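Local coordinates for envelopment polyprotein (Bovine Schmallenberg virus BH80/Germany/2011, PDB 7A56) that probably drives fusion of the viral and host membranes during entry, as a class II membrane fusion glycoprotein, at residues 361-366 / 373-378. Residues are numbered along the deposited sequence; the frame is centred on the assembly and turned at random.
Sequences IRCGGC and MACALK
Met-373 folds its thioether over the backbone at Gly-364 and Gly-365, and the Cys-363–Cys-375 disulfide lies next to it. CG stands anti to the backbone N (chi1 179°), and bends at chi2 and chi3 bring SD and CE to the glycine backbone. Met-373 SD lies 3.6 Å from Gly-364 C. Met-373 CE ends 3.9 Å from Gly-365 C. The sulfur also touches the base of the disulfide, with Met-373 SD 3.9 Å from Cys-363 CB. Gly-365 pairs with Met-373 at a CA–CA distance of 4.3 Å and, having no side chain, lets the strands come this close at that point.

Cys-363 and Cys-375 face each other in a non-hydrogen-bonded antiparallel pair, their CA atoms 4.1 Å apart. Both SG atoms stand anti to their own carbonyl carbon and beside the backbone N, and Cys-363 SG joins Cys-375 SG at 2.1 Å with a C–S–S–C torsion of 110°. The disulfide thus bridges directly opposed residues. Two pairs of reciprocal backbone bonds flank it, Arg-362 with Ala-376 and Gly-364 with Ala-374. In the second, Gly-364 N lies 2.9 Å from Ala-374 O.

Ile-361 extends the apolar face beyond the disulfide; Ile-361 CG1 meets Leu-377 CD1 at 4.3 Å. This face is buried against the facing sheet, where Val-422, Val-424, Ala-431 and Thr-433 receive Ile-361, Cys-363 and Leu-377, whereas Arg-362 and Ala-376 occupy the exposed face. On the far side of strand 373-381, Met-373, Cys-375 and Leu-377 bond through their backbones to strand 408-414. The arrangement is an antiparallel beta hairpin with a cross-strand disulfide at a non-hydrogen-bonded site, set in a beta sandwich formed by the C-terminal part of the chain.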
ATOM      1  N   ILE A 361     -17.439  12.918  26.250  1.00 53.35           N
ATOM      2  CA  ILE A 361     -16.430  11.956  25.814  1.00 51.45           C
ATOM      3  C   ILE A 361     -16.338  10.853  26.858  1.00 51.65           C
ATOM      4  O   ILE A 361     -16.175  11.119  28.054  1.00 52.54           O
ATOM      5  CB  ILE A 361     -15.054  12.615  25.582  1.00 52.85           C
ATOM      6  CG1 ILE A 361     -13.993  11.563  25.264  1.00 52.90           C
ATOM      7  CG2 ILE A 361     -14.645  13.467  26.782  1.00 56.48           C
ATOM      8  CD1 ILE A 361     -12.655  12.181  24.816  1.00 52.00           C
ATOM      9  N   ARG A 362     -16.447   9.611  26.391  1.00 52.96           N
ATOM     10  CA  ARG A 362     -16.336   8.411  27.218  1.00 57.14           C
ATOM     11  C   ARG A 362     -15.288   7.518  26.567  1.00 53.55           C
ATOM     12  O   ARG A 362     -15.361   7.275  25.358  1.00 50.74           O
ATOM     13  CB  ARG A 362     -17.674   7.675  27.295  1.00 64.90           C
ATOM     14  CG  ARG A 362     -18.790   8.422  27.997  1.00 71.92           C
ATOM     15  CD  ARG A 362     -18.258   9.171  29.208  1.00 79.34           C
ATOM     16  NE  ARG A 362     -19.062   8.959  30.403  1.00 88.47           N
ATOM     17  CZ  ARG A 362     -18.732   8.134  31.392  1.00 93.88           C
ATOM     18  NH1 ARG A 362     -19.526   8.010  32.443  1.00 98.10           N
ATOM     19  NH2 ARG A 362     -17.605   7.434  31.330  1.00 93.95           N
ATOM     20  N   CYS A 363     -14.296   7.069  27.333  1.00 53.86           N
ATOM     21  CA  CYS A 363     -13.253   6.194  26.805  1.00 53.84           C
ATOM     22  C   CYS A 363     -13.106   4.975  27.703  1.00 55.44           C
ATOM     23  O   CYS A 363     -13.175   5.087  28.942  1.00 56.63           O
ATOM     24  CB  CYS A 363     -11.909   6.910  26.699  1.00 55.09           C
ATOM     25  SG  CYS A 363     -11.965   8.427  25.749  1.00 55.72           S
ATOM     26  N   GLY A 364     -12.924   3.810  27.069  1.00 52.54           N
ATOM     27  CA  GLY A 364     -12.730   2.536  27.761  1.00 55.66           C
ATOM     28  C   GLY A 364     -11.915   1.590  26.899  1.00 58.66           C
ATOM     29  O   GLY A 364     -12.047   1.596  25.670  1.00 55.98           O
ATOM     30  N   GLY A 365     -11.043   0.820  27.498  1.00 60.23           N
ATOM     31  CA  GLY A 365     -10.173  -0.056  26.741  1.00 62.66           C
ATOM     32  C   GLY A 365      -8.890  -0.267  27.514  1.00 69.50           C
ATOM     33  O   GLY A 365      -8.883  -0.187  28.739  1.00 70.97           O
ATOM     34  N   CYS A 366      -7.806  -0.516  26.783  1.00 77.76           N
ATOM     35  CA  CYS A 366      -6.545  -0.826  27.446  1.00 88.71           C
ATOM     36  C   CYS A 366      -5.386  -0.743  26.459  1.00 89.55           C
ATOM     37  O   CYS A 366      -5.573  -0.615  25.247  1.00 86.27           O
ATOM     38  CB  CYS A 366      -6.592  -2.204  28.109  1.00 98.24           C
ATOM     39  SG  CYS A 366      -7.241  -3.503  27.038  1.00105.86           S
ATOM     40  N   MET A 373      -7.815   1.983  23.068  1.00 63.36           N
ATOM     41  CA  MET A 373      -8.651   2.796  23.929  1.00 58.91           C
ATOM     42  C   MET A 373      -9.772   3.331  23.047  1.00 53.88           C
ATOM     43  O   MET A 373      -9.514   4.116  22.139  1.00 52.83           O
ATOM     44  CB  MET A 373      -7.797   3.901  24.538  1.00 56.78           C
ATOM     45  CG  MET A 373      -8.515   4.856  25.436  1.00 55.58           C
ATOM     46  SD  MET A 373      -9.265   4.050  26.836  1.00 58.64           S
ATOM     47  CE  MET A 373      -7.862   3.530  27.843  1.00 61.37           C
ATOM     48  N   ALA A 374     -11.005   2.876  23.261  1.00 53.16           N
ATOM     49  CA  ALA A 374     -12.116   3.279  22.396  1.00 49.88           C
ATOM     50  C   ALA A 374     -12.825   4.470  23.030  1.00 44.36           C
ATOM     51  O   ALA A 374     -13.181   4.419  24.219  1.00 46.55           O
ATOM     52  CB  ALA A 374     -13.089   2.111  22.197  1.00 52.20           C
ATOM     53  N   CYS A 375     -13.023   5.547  22.257  1.00 51.65           N
ATOM     54  CA  CYS A 375     -13.708   6.730  22.775  1.00 51.57           C
ATOM     55  C   CYS A 375     -14.961   7.014  21.961  1.00 50.03           C
ATOM     56  O   CYS A 375     -14.907   7.065  20.731  1.00 46.89           O
ATOM     57  CB  CYS A 375     -12.799   7.970  22.754  1.00 50.70           C
ATOM     58  SG  CYS A 375     -11.337   7.871  23.858  1.00 52.31           S
ATOM     59  N   ALA A 376     -16.085   7.192  22.657  1.00 52.32           N
ATOM     60  CA  ALA A 376     -17.298   7.775  22.091  1.00 50.53           C
ATOM     61  C   ALA A 376     -17.340   9.269  22.405  1.00 47.13           C
ATOM     62  O   ALA A 376     -17.264   9.677  23.569  1.00 47.92           O
ATOM     63  CB  ALA A 376     -18.547   7.088  22.651  1.00 52.46           C
ATOM     64  N   LEU A 377     -17.480  10.075  21.372  1.00 45.98           N
ATOM     65  CA  LEU A 377     -17.638  11.512  21.494  1.00 46.16           C
ATOM     66  C   LEU A 377     -19.048  11.912  21.075  1.00 46.37           C
ATOM     67  O   LEU A 377     -19.578  11.417  20.066  1.00 45.07           O
ATOM     68  CB  LEU A 377     -16.606  12.237  20.617  1.00 43.49           C
ATOM     69  CG  LEU A 377     -15.157  12.292  21.131  1.00 45.60           C
ATOM     70  CD1 LEU A 377     -14.475  10.938  21.087  1.00 46.22           C
ATOM     71  CD2 LEU A 377     -14.338  13.279  20.314  1.00 43.61           C
ATOM     72  N   LYS A 378     -19.637  12.845  21.821  1.00 46.36           N
ATOM     73  CA  LYS A 378     -20.766  13.624  21.323  1.00 48.42           C
ATOM     74  C   LYS A 378     -20.287  15.038  20.976  1.00 44.02           C
ATOM     75  O   LYS A 378     -19.803  15.767  21.859  1.00 43.38           O
ATOM     76  CB  LYS A 378     -21.906  13.662  22.344  1.00 55.14           C
ATOM     77  CG  LYS A 378     -22.586  12.312  22.555  1.00 61.09           C
ATOM     78  CD  LYS A 378     -24.088  12.487  22.688  1.00 67.53           C
ATOM     79  CE  LYS A 378     -24.763  11.193  23.106  1.00 72.96           C
ATOM     80  NZ  LYS A 378     -24.821  10.996  24.594  1.00 76.66           N
TER